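Local coordinates for hypothetical protein (Geobacillus stearothermophilus, PDB 1SFS) that is of unknown function but belongs to the Rv2525c-like, glycoside hydrolase-like family and is possibly a bacterial lysozyme, at residues A[125-130]-A[161-166]; A[181-186]-A[204-209]. All blocks are in the same frame, centred on the assembly; numbering follows the deposited sequence. Where two conformers were deposited one is given.

Interaction 1: residues A[125-130]-A[161-166]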
ATOM      1  N   ALA A 125       2.260   2.248  -4.637  1.00  7.16           N
ATOM      2  CA  ALA A 125       1.642   2.100  -5.950  1.00  7.69           C
ATOM      3  C   ALA A 125       0.785   0.861  -5.985  1.00  7.31           C
ATOM      4  O   ALA A 125       1.249  -0.222  -5.669  1.00  8.39           O
ATOM      5  CB  ALA A 125       2.722   1.997  -7.007  1.00  9.36           C
ATOM      6  N   ASN A 126      -0.450   0.992  -6.478  0.58  7.53           N
ATOM      7  CA  ASN A 126      -1.387  -0.106  -6.595  0.58  9.10           C
ATOM      8  C   ASN A 126      -1.250  -0.907  -7.876  0.58  9.01           C
ATOM      9  O   ASN A 126      -1.894  -0.561  -8.875  0.58 10.67           O
ATOM     10  CB  ASN A 126      -2.787   0.530  -6.547  0.58  9.31           C
ATOM     11  CG  ASN A 126      -3.822  -0.541  -6.666  0.58 14.36           C
ATOM     12  OD1 ASN A 126      -3.988  -1.285  -5.696  0.58 21.01           O
ATOM     13  ND2 ASN A 126      -4.523  -0.622  -7.782  0.58 19.68           N
ATOM     14  N   ILE A 127      -0.462  -1.962  -7.869  1.00  9.71           N
ATOM     15  CA  ILE A 127      -0.206  -2.747  -9.092  1.00 10.34           C
ATOM     16  C   ILE A 127      -1.041  -3.992  -9.012  1.00 10.68           C
ATOM     17  O   ILE A 127      -0.646  -4.990  -8.405  1.00 12.70           O
ATOM     18  CB  ILE A 127       1.264  -3.044  -9.275  1.00 11.16           C
ATOM     19  CG1 ILE A 127       2.126  -1.773  -9.267  1.00 12.60           C
ATOM     20  CG2 ILE A 127       1.458  -3.851 -10.560  1.00 12.98           C
ATOM     21  CD1 ILE A 127       3.617  -1.940  -9.294  1.00 14.77           C
ATOM     22  N   GLU A 128      -2.224  -3.948  -9.624  0.56 12.09           N
ATOM     23  CA  GLU A 128      -3.091  -5.146  -9.523  0.56 14.40           C
ATOM     24  C   GLU A 128      -2.556  -6.273 -10.385  0.56 13.63           C
ATOM     25  O   GLU A 128      -1.810  -6.044 -11.331  0.56 11.62           O
ATOM     26  CB  GLU A 128      -4.533  -4.715  -9.857  0.56 19.92           C
ATOM     27  CG  GLU A 128      -4.950  -3.515  -9.011  0.56 22.52           C
ATOM     28  CD  GLU A 128      -6.331  -2.919  -8.977  0.56 22.95           C
ATOM     29  OE1 GLU A 128      -6.915  -2.616 -10.034  0.56 35.89           O
ATOM     30  OE2 GLU A 128      -6.830  -2.676  -7.865  0.56 32.19           O
ATOM     31  N   ASP A 129      -2.923  -7.514 -10.072  1.00 15.28           N
ATOM     32  CA  ASP A 129      -2.308  -8.683 -10.677  1.00 14.71           C
ATOM     33  C   ASP A 129      -2.548  -8.815 -12.171  1.00 16.10           C
ATOM     34  O   ASP A 129      -1.807  -9.580 -12.802  1.00 23.97           O
ATOM     35  CB  ASP A 129      -2.748  -9.928  -9.974  1.00 17.51           C
ATOM     36  CG  ASP A 129      -4.217 -10.311 -10.065  1.00 26.53           C
ATOM     37  OD1 ASP A 129      -4.477 -11.372  -9.479  1.00 41.81           O
ATOM     38  OD2 ASP A 129      -5.038  -9.629 -10.658  1.00 35.75           O
ATOM     39  N   PHE A 130      -3.490  -8.116 -12.751  0.84 15.85           N
ATOM     40  CA  PHE A 130      -3.810  -8.247 -14.157  0.84 19.35           C
ATOM     41  C   PHE A 130      -3.206  -7.082 -14.920  0.84 18.39           C
ATOM     42  O   PHE A 130      -3.364  -6.991 -16.149  0.84 21.09           O
ATOM     43  CB  PHE A 130      -5.321  -8.314 -14.337  0.84 23.22           C
ATOM     44  CG  PHE A 130      -6.070  -7.143 -13.705  0.84 22.67           C
ATOM     45  CD1 PHE A 130      -6.234  -5.941 -14.355  0.84 26.09           C
ATOM     46  CD2 PHE A 130      -6.613  -7.315 -12.440  0.84 25.07           C
ATOM     47  CE1 PHE A 130      -6.951  -4.901 -13.776  0.84 27.42           C
ATOM     48  CE2 PHE A 130      -7.314  -6.295 -11.848  0.84 26.00           C
ATOM     49  CZ  PHE A 130      -7.488  -5.103 -12.511  0.84 28.22           C
ATOM     50  N   GLY A 161       0.798 -12.705 -12.432  1.00 15.43           N
ATOM     51  CA  GLY A 161       1.067 -11.580 -13.307  1.00 14.51           C
ATOM     52  C   GLY A 161       2.509 -11.191 -13.301  1.00 11.73           C
ATOM     53  O   GLY A 161       3.371 -11.859 -12.706  1.00 13.72           O
ATOM     54  N   ASP A 162       2.788 -10.100 -13.958  1.00 11.67           N
ATOM     55  CA  ASP A 162       4.106  -9.639 -14.327  1.00 13.32           C
ATOM     56  C   ASP A 162       4.942  -9.063 -13.184  1.00 10.12           C
ATOM     57  O   ASP A 162       6.140  -8.804 -13.417  1.00 11.24           O
ATOM     58  CB  ASP A 162       3.920  -8.563 -15.426  1.00 17.76           C
ATOM     59  CG  ASP A 162       3.511  -8.795 -16.852  1.00 22.33           C
ATOM     60  OD1 ASP A 162       3.174  -7.791 -17.660  1.00 22.23           O
ATOM     61  OD2 ASP A 162       3.571  -9.983 -17.210  1.00 25.94           O
ATOM     62  N   PHE A 163       4.364  -8.754 -12.053  1.00  9.54           N
ATOM     63  CA  PHE A 163       5.095  -7.972 -11.053  1.00  8.98           C
ATOM     64  C   PHE A 163       6.411  -8.604 -10.638  1.00  8.70           C
ATOM     65  O   PHE A 163       7.442  -7.912 -10.577  1.00  9.42           O
ATOM     66  CB  PHE A 163       4.241  -7.683  -9.831  1.00  8.90           C
ATOM     67  CG  PHE A 163       5.035  -7.003  -8.744  1.00  8.48           C
ATOM     68  CD1 PHE A 163       5.285  -5.647  -8.828  1.00  8.50           C
ATOM     69  CD2 PHE A 163       5.538  -7.714  -7.681  1.00  9.98           C
ATOM     70  CE1 PHE A 163       6.059  -5.017  -7.839  1.00  9.13           C
ATOM     71  CE2 PHE A 163       6.324  -7.090  -6.733  1.00  9.76           C
ATOM     72  CZ  PHE A 163       6.577  -5.741  -6.781  1.00  9.30           C
ATOM     73  N   ALA A 164       6.400  -9.860 -10.239  1.00  9.34           N
ATOM     74  CA  ALA A 164       7.606 -10.404  -9.601  1.00  9.83           C
ATOM     75  C   ALA A 164       8.820 -10.361 -10.553  1.00  9.86           C
ATOM     76  O   ALA A 164       9.905  -9.982 -10.104  1.00 10.33           O
ATOM     77  CB  ALA A 164       7.340 -11.815  -9.115  1.00 12.65           C
ATOM     78  N   ALA A 165       8.640 -10.749 -11.794  1.00 10.14           N
ATOM     79  CA  ALA A 165       9.760 -10.723 -12.729  1.00 10.50           C
ATOM     80  C   ALA A 165      10.206  -9.302 -12.985  1.00  9.32           C
ATOM     81  O   ALA A 165      11.419  -9.039 -13.123  1.00 10.20           O
ATOM     82  CB  ALA A 165       9.422 -11.481 -14.013  1.00 13.47           C
ATOM     83  N   ALA A 166       9.267  -8.359 -13.139  1.00  8.76           N
ATOM     84  CA  ALA A 166       9.611  -6.970 -13.362  1.00  8.62           C
ATOM     85  C   ALA A 166      10.417  -6.396 -12.205  1.00  7.49           C
ATOM     86  O   ALA A 166      11.397  -5.685 -12.390  1.00  7.74           O
ATOM     87  CB  ALA A 166       8.336  -6.161 -13.607  1.00 10.02           C
TER

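Interaction 2: residues A[181-186]-A[204-209]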
ATOM      1  N   ALA A 181      12.573   0.229  -1.935  1.00  8.02           N
ATOM      2  CA  ALA A 181      11.176  -0.157  -2.053  1.00  7.75           C
ATOM      3  C   ALA A 181      10.736  -1.035  -0.898  1.00  7.23           C
ATOM      4  O   ALA A 181      11.476  -1.897  -0.407  1.00  8.17           O
ATOM      5  CB  ALA A 181      10.895  -0.876  -3.357  1.00  9.22           C
ATOM      6  N   VAL A 182       9.482  -0.860  -0.503  1.00  6.64           N
ATOM      7  CA  VAL A 182       8.786  -1.721   0.433  1.00  6.77           C
ATOM      8  C   VAL A 182       7.599  -2.342  -0.272  1.00  6.46           C
ATOM      9  O   VAL A 182       6.838  -1.624  -0.925  1.00  7.46           O
ATOM     10  CB  VAL A 182       8.366  -0.949   1.690  1.00  7.36           C
ATOM     11  CG1 VAL A 182       7.549  -1.805   2.619  1.00  7.97           C
ATOM     12  CG2 VAL A 182       9.585  -0.383   2.387  1.00  8.84           C
ATOM     13  N   ILE A 183       7.455  -3.659  -0.156  1.00  6.35           N
ATOM     14  CA  ILE A 183       6.363  -4.372  -0.782  1.00  6.65           C
ATOM     15  C   ILE A 183       5.256  -4.683   0.235  1.00  6.53           C
ATOM     16  O   ILE A 183       5.516  -5.144   1.340  1.00  7.23           O
ATOM     17  CB  ILE A 183       6.860  -5.665  -1.474  1.00  7.06           C
ATOM     18  CG1 ILE A 183       7.806  -5.315  -2.632  1.00  8.90           C
ATOM     19  CG2 ILE A 183       5.711  -6.530  -1.959  1.00  8.60           C
ATOM     20  CD1 ILE A 183       8.432  -6.516  -3.306  1.00  9.23           C
ATOM     21  N   TRP A 184       4.042  -4.419  -0.224  1.00  6.41           N
ATOM     22  CA  TRP A 184       2.796  -4.856   0.376  1.00  6.48           C
ATOM     23  C   TRP A 184       2.279  -5.975  -0.520  1.00  6.38           C
ATOM     24  O   TRP A 184       1.849  -5.723  -1.643  1.00  7.64           O
ATOM     25  CB  TRP A 184       1.832  -3.666   0.453  1.00  6.69           C
ATOM     26  CG  TRP A 184       0.477  -3.934   1.034  1.00  7.17           C
ATOM     27  CD1 TRP A 184      -0.052  -5.074   1.552  1.00  7.29           C
ATOM     28  CD2 TRP A 184      -0.533  -2.937   1.120  1.00  7.47           C
ATOM     29  NE1 TRP A 184      -1.337  -4.844   1.982  1.00  8.21           N
ATOM     30  CE2 TRP A 184      -1.666  -3.557   1.722  1.00  8.01           C
ATOM     31  CE3 TRP A 184      -0.583  -1.600   0.754  1.00  9.72           C
ATOM     32  CZ2 TRP A 184      -2.852  -2.857   1.957  1.00  9.55           C
ATOM     33  CZ3 TRP A 184      -1.753  -0.930   0.981  1.00 13.33           C
ATOM     34  CH2 TRP A 184      -2.862  -1.561   1.575  1.00 12.47           C
ATOM     35  N   SER A 185       2.385  -7.213  -0.039  1.00  7.01           N
ATOM     36  CA  SER A 185       2.042  -8.366  -0.840  1.00  7.22           C
ATOM     37  C   SER A 185       0.584  -8.732  -0.697  1.00  7.88           C
ATOM     38  O   SER A 185       0.064  -8.813   0.426  1.00  8.87           O
ATOM     39  CB  SER A 185       2.905  -9.547  -0.384  1.00  8.64           C
ATOM     40  OG  SER A 185       2.539 -10.676  -1.142  1.00  9.70           O
ATOM     41  N   ALA A 186      -0.066  -9.009  -1.821  1.00  8.67           N
ATOM     42  CA  ALA A 186      -1.444  -9.434  -1.900  1.00 10.41           C
ATOM     43  C   ALA A 186      -1.627 -10.931  -2.006  1.00 10.63           C
ATOM     44  O   ALA A 186      -2.686 -11.388  -2.417  1.00 14.53           O
ATOM     45  CB  ALA A 186      -2.124  -8.731  -3.081  1.00 13.82           C
ATOM     46  N   ALA A 204       3.639 -14.017   0.609  1.00 10.75           N
ATOM     47  CA  ALA A 204       4.466 -14.393  -0.574  1.00 12.12           C
ATOM     48  C   ALA A 204       5.399 -13.228  -0.909  1.00  9.76           C
ATOM     49  O   ALA A 204       5.036 -12.069  -0.809  1.00 11.15           O
ATOM     50  CB  ALA A 204       3.571 -14.672  -1.749  1.00 15.56           C
ATOM     51  N   ALA A 205       6.567 -13.570  -1.387  1.00 11.54           N
ATOM     52  CA  ALA A 205       7.579 -12.596  -1.760  1.00 10.57           C
ATOM     53  C   ALA A 205       8.071 -12.864  -3.170  1.00 10.43           C
ATOM     54  O   ALA A 205       8.045 -13.983  -3.627  1.00 12.06           O
ATOM     55  CB  ALA A 205       8.742 -12.739  -0.811  1.00 14.11           C
ATOM     56  N   PRO A 206       8.592 -11.843  -3.850  1.00 10.77           N
ATOM     57  CA  PRO A 206       9.273 -12.122  -5.124  1.00 10.52           C
ATOM     58  C   PRO A 206      10.528 -12.902  -4.872  1.00 10.22           C
ATOM     59  O   PRO A 206      11.048 -12.934  -3.762  1.00 11.39           O
ATOM     60  CB  PRO A 206       9.601 -10.747  -5.636  1.00 11.40           C
ATOM     61  CG  PRO A 206       9.731  -9.918  -4.418  1.00 14.75           C
ATOM     62  CD  PRO A 206       8.692 -10.432  -3.461  1.00 11.34           C
ATOM     63  N   PRO A 207      11.083 -13.552  -5.907  1.00 10.92           N
ATOM     64  CA  PRO A 207      12.243 -14.436  -5.717  1.00 12.44           C
ATOM     65  C   PRO A 207      13.561 -13.706  -5.724  1.00 12.24           C
ATOM     66  O   PRO A 207      14.513 -14.246  -6.285  1.00 14.39           O
ATOM     67  CB  PRO A 207      12.080 -15.405  -6.865  1.00 16.52           C
ATOM     68  CG  PRO A 207      11.473 -14.622  -7.941  1.00 15.43           C
ATOM     69  CD  PRO A 207      10.522 -13.687  -7.264  1.00 12.04           C
ATOM     70  N   CYS A 208      13.645 -12.547  -5.169  1.00 10.92           N
ATOM     71  CA  CYS A 208      14.872 -11.766  -5.036  1.00 10.75           C
ATOM     72  C   CYS A 208      14.740 -10.873  -3.803  1.00 10.27           C
ATOM     73  O   CYS A 208      13.692 -10.835  -3.151  1.00 12.05           O
ATOM     74  CB  CYS A 208      15.131 -10.995  -6.294  1.00 11.65           C
ATOM     75  SG  CYS A 208      13.840  -9.784  -6.665  1.00 12.81           S
ATOM     76  N   SER A 209      15.776 -10.081  -3.506  0.71 10.94           N
ATOM     77  CA  SER A 209      15.813  -9.238  -2.328  0.71 10.53           C
ATOM     78  C   SER A 209      14.630  -8.285  -2.281  0.71  9.18           C
ATOM     79  O   SER A 209      14.366  -7.560  -3.251  0.71  8.99           O
ATOM     80  CB  SER A 209      17.078  -8.354  -2.391  0.71 13.37           C
ATOM     81  OG  SER A 209      17.184  -7.586  -1.194  0.71 17.83           O
TER

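Interaction 1: residues A[125-130]-A[161-166]
F163 and I127 meet across the face of strand 151-156 in this glycoside hydrolase-like fold of parallel strands and helices. I127 follows A125 and N126 of strand 122-126, whereas F163 belongs to the first turn of helix 163-173, which follows the neighbouring parallel strand. The ethyl branch of I127 does the touching: with chi2 at 174° it is fully extended, and its terminal CD1 lies 4.1 Å from F163 CD1 and 4.2 Å from F163 CE1. The two side chains cross at about a right angle, and the methyl comes to the ring obliquely. F163 holds CG anti to its own N (chi1 174°), which sends the ring off the helix and down onto the sheet. Both side chains rest on L154 of strand 151-156, the parallel neighbour of strand 122-126, while I138 of helix 135-145 also touches F163. The pair is buried and apolar.

Toward the surface the contact changes character and passes to the backbone. D129 contributes its carbonyl rather than its carboxylate, and G161, in a positive-phi conformation, offers a bare alpha carbon, so the two segments come close, with CA atoms 5.2 Å apart at D129 and G161. G161 CA lies 3.5 Å from D129 O, a CA-H...O contact with an angle of 151° at the hydrogen.

Interaction 2: residues A[181-186]-A[204-209]
A204 opens the contact with its carbonyl, which meets the hydroxyl of S185 at the end of strand 182-185. In the parallel part of this glycoside hydrolase-like sheet, strands 182-185 and 211-218 are neighbours, yet the chain between them forms no helix; it makes a long irregular loop that folds back over the first of the two strands, and residues 204-209 are its returning limb. A204 O sits 2.9 Å from S185 OG and 3.3 Å from S185 CB. S185 holds OG anti to its backbone N (chi1 178°), pointing it at the loop. The hydroxyl also lies within reach of A187 O, and its one proton can go to either carbonyl, so the hydrogen bond to A204 may be shared or alternate with that to A187. The methyl of A204 adds a looser contact, its CB 4.2 Å from S185 OG.

The chain then passes through A205 to P206, which makes the apolar half of the contact. The end of the I183 ethyl branch meets the CG-CD side of the P206 ring: P206 CG is 3.8 Å from I183 CD1 and P206 CD is 3.9 Å from it. Y167 of helix 163-173 touches both side chains and so joins the loop to the strand from the helix side.

At P207 the loop turns along helix 163-173, touching C168. The turn is closed loosely, by a weak hydrogen bond in which C208 N lies 3.0 Å from P206 O, and C208 fixes the loop to the helix through a disulfide to C168. S209 adds a further tie to the helix, its carbonyl O hydrogen-bonded to Y167 OH.

How the interactions relate
Interactions 1 and 2 follow one another along the chain, with centres about 11 Å apart; both reach the same sheet and touch each other. F163 is the bridge: its CD1 and CE1 meet I127 in interaction 1, while the adjoining CZ lies 4.0 Å from I183 CD1, the same methyl that meets P206 in interaction 2. Beside it, A164 of helix 163-173 packs against the prolines of the returning loop, its CB 4.1 Å from P207 CD and 4.3 Å from P206 CB. Helix 163-173 is thus common ground, its start seated by residues 125-130 and its flank covered by residues 204-209.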